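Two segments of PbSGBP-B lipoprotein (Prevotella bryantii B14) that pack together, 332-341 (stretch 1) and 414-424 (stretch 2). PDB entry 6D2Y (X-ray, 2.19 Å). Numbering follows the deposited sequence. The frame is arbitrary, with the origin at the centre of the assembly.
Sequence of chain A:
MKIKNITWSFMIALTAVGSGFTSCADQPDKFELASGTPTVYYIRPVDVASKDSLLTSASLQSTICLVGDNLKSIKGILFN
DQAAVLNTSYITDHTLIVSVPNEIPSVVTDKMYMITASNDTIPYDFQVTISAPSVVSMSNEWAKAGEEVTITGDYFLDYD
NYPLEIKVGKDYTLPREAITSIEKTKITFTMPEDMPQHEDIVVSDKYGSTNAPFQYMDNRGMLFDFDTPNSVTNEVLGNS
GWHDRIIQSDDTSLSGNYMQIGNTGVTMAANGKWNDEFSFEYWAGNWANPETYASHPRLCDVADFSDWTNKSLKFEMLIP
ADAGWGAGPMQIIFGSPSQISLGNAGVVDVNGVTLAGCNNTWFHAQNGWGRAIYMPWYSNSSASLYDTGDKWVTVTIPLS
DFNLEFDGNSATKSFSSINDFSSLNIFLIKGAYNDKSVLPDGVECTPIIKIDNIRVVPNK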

# COMPACT_ATOMS: atom_id res chain seq x y z
N ILE A 332 -2.15 16.50 4.08
CA ILE A 332 -2.32 16.55 2.63
C ILE A 332 -3.79 16.85 2.37
O ILE A 332 -4.66 15.99 2.59
N ILE A 333 -4.09 18.06 1.91
CA ILE A 333 -5.46 18.55 1.81
C ILE A 333 -5.81 18.79 0.35
O ILE A 333 -5.18 19.62 -0.32
N PHE A 334 -6.82 18.07 -0.14
CA PHE A 334 -7.43 18.36 -1.43
C PHE A 334 -8.57 19.35 -1.24
O PHE A 334 -9.23 19.38 -0.20
N GLY A 335 -8.79 20.17 -2.26
CA GLY A 335 -9.80 21.22 -2.16
C GLY A 335 -10.48 21.47 -3.48
O GLY A 335 -9.89 21.29 -4.55
N SER A 336 -11.73 21.89 -3.40
CA SER A 336 -12.54 22.29 -4.53
C SER A 336 -12.32 23.77 -4.84
O SER A 336 -11.80 24.51 -4.01
N PRO A 337 -12.69 24.22 -6.04
CA PRO A 337 -12.62 25.66 -6.32
C PRO A 337 -13.48 26.49 -5.39
O PRO A 337 -13.17 27.67 -5.17
N SER A 338 -14.53 25.90 -4.82
CA SER A 338 -15.30 26.59 -3.80
C SER A 338 -14.47 26.93 -2.57
O SER A 338 -14.76 27.90 -1.88
N GLN A 339 -13.43 26.15 -2.28
CA GLN A 339 -12.65 26.35 -1.06
C GLN A 339 -11.39 27.17 -1.30
O GLN A 339 -11.01 27.98 -0.45
N ILE A 340 -10.73 26.98 -2.44
CA ILE A 340 -9.44 27.60 -2.71
C ILE A 340 -9.25 27.68 -4.22
O ILE A 340 -9.65 26.78 -4.96
N SER A 341 -8.64 28.78 -4.66
CA SER A 341 -8.29 28.96 -6.06
C SER A 341 -7.24 30.06 -6.14
O SER A 341 -7.10 30.87 -5.22
N SER A 414 -16.93 14.18 4.08
CA SER A 414 -16.06 13.39 3.21
C SER A 414 -15.98 14.04 1.83
O SER A 414 -16.41 15.18 1.63
N PHE A 415 -15.40 13.33 0.87
CA PHE A 415 -15.38 13.79 -0.51
C PHE A 415 -16.73 13.50 -1.15
O PHE A 415 -17.26 12.39 -1.02
N SER A 416 -17.29 14.49 -1.85
CA SER A 416 -18.61 14.35 -2.44
C SER A 416 -18.59 14.29 -3.96
O SER A 416 -19.57 13.81 -4.53
N SER A 417 -17.52 14.74 -4.60
CA SER A 417 -17.47 14.85 -6.05
C SER A 417 -16.01 14.82 -6.48
O SER A 417 -15.10 15.04 -5.68
N ILE A 418 -15.79 14.53 -7.76
CA ILE A 418 -14.43 14.59 -8.28
C ILE A 418 -13.93 16.03 -8.31
O ILE A 418 -12.71 16.26 -8.34
N ASN A 419 -14.84 17.01 -8.29
CA ASN A 419 -14.44 18.41 -8.27
C ASN A 419 -13.69 18.78 -6.99
O ASN A 419 -13.01 19.81 -6.97
N ASP A 420 -13.81 17.97 -5.94
CA ASP A 420 -13.10 18.24 -4.69
C ASP A 420 -11.61 17.94 -4.79
O ASP A 420 -10.88 18.18 -3.82
N PHE A 421 -11.13 17.44 -5.93
CA PHE A 421 -9.71 17.21 -6.14
C PHE A 421 -9.15 18.19 -7.16
O PHE A 421 -8.48 17.78 -8.11
N SER A 422 -9.45 19.47 -6.99
CA SER A 422 -9.00 20.50 -7.93
C SER A 422 -7.69 21.16 -7.50
O SER A 422 -6.84 21.44 -8.35
N SER A 423 -7.53 21.43 -6.21
CA SER A 423 -6.31 22.00 -5.66
C SER A 423 -5.74 21.08 -4.59
O SER A 423 -6.45 20.24 -4.03
N LEU A 424 -4.46 21.26 -4.30
CA LEU A 424 -3.76 20.40 -3.36
C LEU A 424 -2.83 21.22 -2.49
O LEU A 424 -2.05 22.04 -3.00

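The first residues of stretch 2 approach stretch 1 mainly through Phe415. Ser414 lies out of reach, whereas Phe415, with chi1 in the m well, has a CA-to-CB bond that points sideways yet brings the end of its ring nearer, so that its CZ comes to 4.2 Å from CB of Phe334. Ser416, Ser417 and Ile418 make no contact across the interface. Ser417 instead braces the turn that follows: its OG (chi1 t) accepts a hydrogen bond from the backbone N of Asn419 at 3.0 Å and a weak one from Asn419 ND2 at 3.4 Å.

In the short 3-10 segment, Asn419 and Asp420, both m at chi1, have CA-to-CB bonds that point sideways, and they meet stretch 1 through their carbonyls. Asn419 O lies 3.5 Å from CA of Ser336 in a CA-H...O contact and 3.7 Å from CD of Pro337. Asp420 O rests 3.6 Å from CB of Phe334.

Phe421 (m, chi2 -73°) supplies the first half of a clasp around the Phe334 ring. Its edge is directed at one face of the Phe334 ring, with centroids 5.0 Å apart, planes at 82°, and CD1 of Phe421 3.5 Å from CG of Phe334. Phe334, also m at chi1, is the most extensively covered residue of the contact.

Ser422 has its CA-to-CB bond pointing toward stretch 1, with chi1 at -45° (m). Its OG donates a very short hydrogen bond of 2.4 Å to Asn419 O, which ties the hydroxyl back to its own stretch, and it also sits 3.2 Å from CD of Pro337. The backbone N of Ser422 donates to Gly335 O at 3.1 Å, and this carbonyl also receives the N of Ser423 at 2.9 Å.

Ser423 then pairs with Gly335 in antiparallel register, Gly335 N returning a 2.9 Å hydrogen bond to Ser423 O. The Ser423 side chain (m) projects to the sheet face opposite Phe334 and Leu424, where its CB meets CG2 of Ile340 at 3.7 Å; its hydroxyl is satisfied elsewhere in the structure. Gly335 has no side chain here, and an ideal CB would be crowded by Ile340 CG2 at 3.1 Å.

Leu424 closes the clasp. Paired with Phe334 and on the same face of the sheet, it adopts t, p and places CD1 over the ring face opposite Phe421, 3.6 Å from the centroid and only 9° off the ring normal. The same CD1 touches CG2 of Ile332 at 3.7 Å. The Phe334 ring is thus held between an aromatic edge and a methyl group.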

# COMPACT_ATOMS: atom_id res chain seq x y z
CB ILE A 332 -1.87 15.24 1.97
CG1 ILE A 332 -0.45 14.89 2.42
CG2 ILE A 332 -1.94 15.36 0.46
CD1 ILE A 332 -0.06 13.46 2.14
CB ILE A 333 -5.67 19.84 2.62
CG1 ILE A 333 -4.94 19.77 3.97
CG2 ILE A 333 -7.15 20.11 2.84
CD1 ILE A 333 -3.68 20.61 4.02
CB PHE A 334 -7.96 17.08 -2.08
CG PHE A 334 -6.91 16.28 -2.81
CD1 PHE A 334 -6.46 16.69 -4.05
CD2 PHE A 334 -6.40 15.12 -2.26
CE1 PHE A 334 -5.50 15.97 -4.73
CE2 PHE A 334 -5.44 14.39 -2.93
CZ PHE A 334 -4.99 14.81 -4.17
CB SER A 336 -14.02 22.03 -4.23
OG SER A 336 -14.50 22.90 -3.22
CB PRO A 337 -13.11 25.76 -7.77
CG PRO A 337 -12.87 24.42 -8.35
CD PRO A 337 -13.12 23.46 -7.23
CB SER A 338 -16.52 25.73 -3.43
OG SER A 338 -16.93 25.99 -2.10
CB GLN A 339 -12.26 25.00 -0.46
CG GLN A 339 -13.44 24.17 -0.01
CD GLN A 339 -13.04 22.76 0.37
OE1 GLN A 339 -12.85 21.90 -0.50
NE2 GLN A 339 -12.91 22.50 1.66
CB ILE A 340 -8.30 26.82 -2.02
CG1 ILE A 340 -6.95 27.49 -2.28
CG2 ILE A 340 -8.27 25.37 -2.49
CD1 ILE A 340 -6.86 28.89 -1.72
CB SER A 341 -9.52 29.33 -6.91
OG SER A 341 -10.08 30.56 -6.49
CB SER A 414 -16.57 11.95 3.12
OG SER A 414 -16.37 11.25 4.34
CB PHE A 415 -14.26 13.12 -1.29
CG PHE A 415 -12.88 13.51 -0.84
CD1 PHE A 415 -12.59 14.84 -0.58
CD2 PHE A 415 -11.89 12.57 -0.69
CE1 PHE A 415 -11.33 15.22 -0.17
CE2 PHE A 415 -10.61 12.94 -0.27
CZ PHE A 415 -10.34 14.27 -0.02
CB SER A 416 -19.52 15.50 -2.00
OG SER A 416 -19.24 15.86 -0.66
CB SER A 417 -18.14 16.14 -6.53
OG SER A 417 -17.78 16.45 -7.86
CB ILE A 418 -14.33 13.95 -9.68
CG1 ILE A 418 -15.18 14.72 -10.68
CG2 ILE A 418 -14.75 12.49 -9.62
CD1 ILE A 418 -14.46 15.02 -11.97
CB ASN A 419 -15.68 19.30 -8.42
CG ASN A 419 -16.10 19.47 -9.86
OD1 ASN A 419 -15.47 20.21 -10.62
ND2 ASN A 419 -17.16 18.78 -10.25
CB ASP A 420 -13.72 17.43 -3.56
CG ASP A 420 -15.20 17.72 -3.37
OD1 ASP A 420 -15.97 17.54 -4.34
OD2 ASP A 420 -15.60 18.15 -2.27
CB PHE A 421 -9.45 15.77 -6.60
CG PHE A 421 -9.98 14.72 -5.67
CD1 PHE A 421 -9.36 14.46 -4.46
CD2 PHE A 421 -11.11 13.98 -6.01
CE1 PHE A 421 -9.85 13.49 -3.61
CE2 PHE A 421 -11.60 13.02 -5.16
CZ PHE A 421 -10.97 12.77 -3.96
CB SER A 422 -10.08 21.57 -8.10
OG SER A 422 -11.37 20.99 -8.26
CB SER A 423 -6.56 23.40 -5.08
OG SER A 423 -7.08 24.27 -6.07
CB LEU A 424 -2.95 19.31 -4.09
CG LEU A 424 -2.16 18.39 -3.17
CD1 LEU A 424 -3.10 17.46 -2.41
CD2 LEU A 424 -1.12 17.59 -3.96